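PDB 1OJQ: ADP-ribosyltransferase from Staphylococcus aureus, which transfers ADP-ribose from NAD+ to a target protein and probably, like other C3 exoenzymes, modifies small GTPases of the Rho family. Local coordinates for residues D102-M105 / L106-T109; K121-N124 / L125-R129. All coordinates share one frame; numbering follows the deposited sequence. Where two conformers were deposited one is given.

Contact 1. Residues D102-M105 / L106-T109; sequences DLHM and LQQT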
loop_
_atom_site.group_PDB
_atom_site.type_symbol
_atom_site.label_atom_id
_atom_site.label_comp_id
_atom_site.label_asym_id
_atom_site.label_seq_id
_atom_site.Cartn_x
_atom_site.Cartn_y
_atom_site.Cartn_z
ATOM N N ASP A 102 -16.404 10.109 -16.195
ATOM C CA ASP A 102 -15.024 10.563 -16.067
ATOM C C ASP A 102 -14.075 9.366 -16.181
ATOM O O ASP A 102 -13.079 9.416 -16.906
ATOM C CB ASP A 102 -14.747 11.297 -14.760
ATOM C CG ASP A 102 -15.476 12.623 -14.654
ATOM O OD1 ASP A 102 -15.756 13.239 -15.708
ATOM O OD2 ASP A 102 -15.761 13.033 -13.505
ATOM N N LEU A 103 -14.424 8.302 -15.458
ATOM C CA LEU A 103 -13.584 7.106 -15.479
ATOM C C LEU A 103 -13.550 6.476 -16.863
ATOM O O LEU A 103 -12.503 6.005 -17.326
ATOM C CB LEU A 103 -14.130 6.083 -14.483
ATOM C CG LEU A 103 -13.207 4.914 -14.145
ATOM C CD1 LEU A 103 -11.854 5.426 -13.671
ATOM C CD2 LEU A 103 -13.850 4.028 -13.084
ATOM N N HIS A 104 -14.745 6.455 -17.476
ATOM C CA HIS A 104 -14.827 5.883 -18.821
ATOM C C HIS A 104 -13.926 6.645 -19.786
ATOM O O HIS A 104 -13.183 6.051 -20.570
ATOM C CB HIS A 104 -16.272 5.905 -19.325
ATOM C CG HIS A 104 -16.391 5.523 -20.776
ATOM N ND1 HIS A 104 -16.167 4.238 -21.227
ATOM C CD2 HIS A 104 -16.733 6.263 -21.857
ATOM C CE1 HIS A 104 -16.364 4.217 -22.543
ATOM N NE2 HIS A 104 -16.705 5.434 -22.954
ATOM N N MET A 105 -14.002 7.975 -19.705
ATOM C CA MET A 105 -13.159 8.803 -20.579
ATOM C C MET A 105 -11.682 8.694 -20.199
ATOM O O MET A 105 -10.820 8.737 -21.077
ATOM C CB MET A 105 -13.598 10.264 -20.542
ATOM C CG MET A 105 -15.016 10.453 -21.092
ATOM S SD MET A 105 -15.484 12.193 -21.128
ATOM C CE MET A 105 -15.694 12.567 -19.386
ATOM N N LEU A 106 -11.403 8.559 -18.901
ATOM C CA LEU A 106 -10.012 8.424 -18.463
ATOM C C LEU A 106 -9.334 7.231 -19.133
ATOM O O LEU A 106 -8.168 7.303 -19.554
ATOM C CB LEU A 106 -9.929 8.282 -16.936
ATOM C CG LEU A 106 -8.503 8.327 -16.353
ATOM C CD1 LEU A 106 -7.807 9.638 -16.695
ATOM C CD2 LEU A 106 -8.513 8.115 -14.844
ATOM N N GLN A 107 -10.061 6.113 -19.221
ATOM C CA GLN A 107 -9.418 4.883 -19.706
ATOM C C GLN A 107 -9.390 4.851 -21.224
ATOM O O GLN A 107 -8.791 3.921 -21.761
ATOM C CB GLN A 107 -10.083 3.627 -19.147
ATOM C CG GLN A 107 -11.536 3.399 -19.448
ATOM C CD GLN A 107 -11.870 2.725 -20.762
ATOM O OE1 GLN A 107 -12.754 3.204 -21.485
ATOM N NE2 GLN A 107 -11.202 1.629 -21.106
ATOM N N GLN A 108 -10.026 5.853 -21.816
ATOM C CA GLN A 108 -9.915 6.092 -23.248
ATOM C C GLN A 108 -8.658 6.936 -23.445
ATOM O O GLN A 108 -8.705 8.146 -23.639
ATOM C CB GLN A 108 -11.157 6.771 -23.838
ATOM C CG GLN A 108 -12.350 5.824 -23.822
ATOM C CD GLN A 108 -13.563 6.341 -24.572
ATOM O OE1 GLN A 108 -13.984 7.492 -24.442
ATOM N NE2 GLN A 108 -14.136 5.453 -25.382
ATOM N N THR A 109 -7.512 6.259 -23.346
ATOM C CA THR A 109 -6.251 6.975 -23.488
ATOM C C THR A 109 -5.925 7.340 -24.938
ATOM O O THR A 109 -6.479 6.784 -25.886
ATOM C CB THR A 109 -5.064 6.142 -22.962
ATOM O OG1 THR A 109 -4.938 4.994 -23.819
ATOM C CG2 THR A 109 -5.301 5.646 -21.550
#
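Gln108 passes over one face of the His104 imidazole with CG, and its amide comes closest, obliquely, at the NE2 corner of the ring. Gln108 CD comes to 3.6 Å from His104 NE2, the two planes standing 42° apart, so the meeting is a slanted van der Waals contact and not a flat stack. The torsions bring both groups to this point: the His104 ring swings beside its own carbonyl carbon (chi1 171°), while the Gln108 chain runs extended beyond CG. Gln108 CG also lies 3.4 Å from the carbonyl O of His104, which places the same side chain against ring and backbone together. All this happens at the C-terminal end of helix 100-106, where the regular hydrogen bonding runs out. Leu106 N still donates to Asp102 O at 2.7 Å and Gln107 N to Leu103 O at 3.1 Å, both i to i+4 bonds. Gln107 N also makes a weak bond back to His104 O, and Gln108 N a weak one of 3.1 Å to Met105 O, both of i+3 spacing; Gln108 is the centre of an inverse gamma turn leading into the loop. Leu103 CD1 approaches Leu106 CD2 at 4.4 Å, a loose apolar pair of which Leu106 is the buried member. Leu106 continues inward onto Leu92, Tyr114 and Leu118, and Asp102 OD2 is held by Lys121 and Thr99 N.

Contact 2. Residues K121-N124 / L125-R129; sequences KLNN and LMNSR
Asn127 grips the carbonyl O of Asn123 twice, and these polar bonds close helix 116-126. Asn127 N donates to Asn123 O at 2.9 Å and Asn127 ND2 to the same oxygen at 2.8 Å, the two arriving from opposite faces of the carbonyl plane. The ND2 bond is nearly straight (167°), and the acceptor lies almost in the amide plane of Asn127. A chi1 of 85° sets CG between the backbone N and the carbonyl carbon, folding the amide back over the last turn; OD1 accepts a hydrogen bond from Ser128 OG. Both ends of the amide are therefore engaged, which should fix its rotation. Ordinary helical bonds precede this closure, Leu125 N to Lys121 O and Met126 N to Leu122 O, and the type II turn from Met126 to Arg129 includes Asn127 itself.

The apolar contacts lie along the same last turns of the helix. Leu125 CD1 rests 3.9 Å from Lys121 CG, against the aliphatic part of an extended lysine whose NZ pairs with Asp102. Leu122 and Met126 run side by side and point the same way, with CD2 4.1 Å from SD.

That second pair faces strand 187-196, where both residues touch Val194, with loop residues Leu92, Phe98 and Ile95 alongside. Asn123 OD1 accepts from Val194 N, and the backbones of Ser128 and Arg129 bond to Val191, leading into edge strand 130-133.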
loop_
_atom_site.group_PDB
_atom_site.type_symbol
_atom_site.label_atom_id
_atom_site.label_comp_id
_atom_site.label_asym_id
_atom_site.label_seq_id
_atom_site.Cartn_x
_atom_site.Cartn_y
_atom_site.Cartn_z
ATOM N N LYS A 121 -8.656 17.126 -12.830
ATOM C CA LYS A 121 -9.875 16.976 -12.030
ATOM C C LYS A 121 -9.627 16.098 -10.814
ATOM O O LYS A 121 -10.056 16.361 -9.680
ATOM C CB LYS A 121 -10.993 16.375 -12.905
ATOM C CG LYS A 121 -12.330 16.275 -12.194
ATOM C CD LYS A 121 -13.490 15.971 -13.134
ATOM C CE LYS A 121 -14.815 16.131 -12.402
ATOM N NZ LYS A 121 -15.977 15.762 -13.252
ATOM N N LEU A 122 -8.912 14.989 -11.036
ATOM C CA LEU A 122 -8.609 14.057 -9.949
ATOM C C LEU A 122 -7.850 14.776 -8.833
ATOM O O LEU A 122 -8.150 14.630 -7.648
ATOM C CB LEU A 122 -7.792 12.870 -10.453
ATOM C CG LEU A 122 -8.527 11.645 -10.997
ATOM C CD1 LEU A 122 -7.501 10.645 -11.525
ATOM C CD2 LEU A 122 -9.415 10.978 -9.951
ATOM N N ASN A 123 -6.847 15.559 -9.210
ATOM C CA ASN A 123 -6.081 16.313 -8.225
ATOM C C ASN A 123 -6.990 17.233 -7.431
ATOM O O ASN A 123 -6.965 17.422 -6.226
ATOM C CB ASN A 123 -4.998 17.137 -8.931
ATOM C CG ASN A 123 -4.234 17.964 -7.908
ATOM O OD1 ASN A 123 -3.346 17.398 -7.257
ATOM N ND2 ASN A 123 -4.558 19.234 -7.741
ATOM N N ASN A 124 -7.889 17.883 -8.186
ATOM C CA ASN A 124 -8.808 18.810 -7.530
ATOM C C ASN A 124 -9.728 18.067 -6.570
ATOM O O ASN A 124 -10.061 18.605 -5.508
ATOM C CB ASN A 124 -9.625 19.598 -8.562
ATOM C CG ASN A 124 -10.755 20.342 -7.864
ATOM O OD1 ASN A 124 -11.861 19.822 -7.731
ATOM N ND2 ASN A 124 -10.428 21.547 -7.415
ATOM N N LEU A 125 -10.129 16.843 -6.874
ATOM C CA LEU A 125 -11.016 16.034 -6.049
ATOM C C LEU A 125 -10.306 15.202 -4.978
ATOM O O LEU A 125 -10.964 14.761 -4.020
ATOM C CB LEU A 125 -11.828 15.073 -6.936
ATOM C CG LEU A 125 -12.744 15.785 -7.942
ATOM C CD1 LEU A 125 -13.423 14.749 -8.828
ATOM C CD2 LEU A 125 -13.737 16.678 -7.207
ATOM N N MET A 126 -8.992 14.970 -5.109
ATOM C CA MET A 126 -8.370 14.153 -4.059
ATOM C C MET A 126 -7.397 14.933 -3.177
ATOM O O MET A 126 -7.108 14.478 -2.055
ATOM C CB MET A 126 -7.666 12.951 -4.699
ATOM C CG MET A 126 -8.581 12.112 -5.580
ATOM S SD MET A 126 -7.642 10.685 -6.215
ATOM C CE MET A 126 -7.263 9.876 -4.648
ATOM N N ASN A 127 -6.883 16.071 -3.627
ATOM C CA ASN A 127 -5.877 16.733 -2.789
ATOM C C ASN A 127 -6.466 17.173 -1.455
ATOM O O ASN A 127 -7.644 17.516 -1.332
ATOM C CB ASN A 127 -5.254 17.933 -3.511
ATOM C CG ASN A 127 -6.099 19.177 -3.326
ATOM O OD1 ASN A 127 -5.942 19.885 -2.319
ATOM N ND2 ASN A 127 -6.975 19.410 -4.298
ATOM N N SER A 128 -5.587 17.123 -0.458
ATOM C CA SER A 128 -5.938 17.477 0.900
ATOM C C SER A 128 -7.021 16.575 1.489
ATOM O O SER A 128 -7.647 17.000 2.473
ATOM C CB SER A 128 -6.384 18.947 0.960
ATOM O OG SER A 128 -5.408 19.828 0.414
ATOM N N ARG A 129 -7.293 15.393 0.964
ATOM C CA ARG A 129 -8.251 14.469 1.552
ATOM C C ARG A 129 -7.524 13.280 2.180
ATOM O O ARG A 129 -6.516 12.799 1.657
ATOM C CB ARG A 129 -9.263 13.910 0.550
ATOM C CG ARG A 129 -9.978 14.996 -0.234
ATOM C CD ARG A 129 -11.241 14.519 -0.953
ATOM N NE ARG A 129 -12.148 15.680 -1.016
ATOM C CZ ARG A 129 -13.376 15.655 -0.514
ATOM N NH1 ARG A 129 -13.805 14.542 0.055
ATOM N NH2 ARG A 129 -14.157 16.716 -0.585
#

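Two consecutive helices illustrate two ways of ending. Contact 1 finishes helix 100-106 near the periphery, its weak last bond formed by backbone alone; contact 2 finishes helix 116-126 closer to the centre of the chain, where an asparagine side chain reinforces the backbone and the main sheet lies alongside. Buried apolar side chains face inward in each (Leu106; Leu122 and Met126), while Gln107, Gln108 and Asn124 are exposed. The helices meet directly: Asp102 OD2 and Lys121 NZ form a salt bridge of 2.7 Å, and Leu106 CD2 packs 4.3 Å from Leu122 CD1. Contact 1 lies nearer Asp90, which binds NAD+ (absent from this model): Leu103 is about 6 Å away, side chain to side chain.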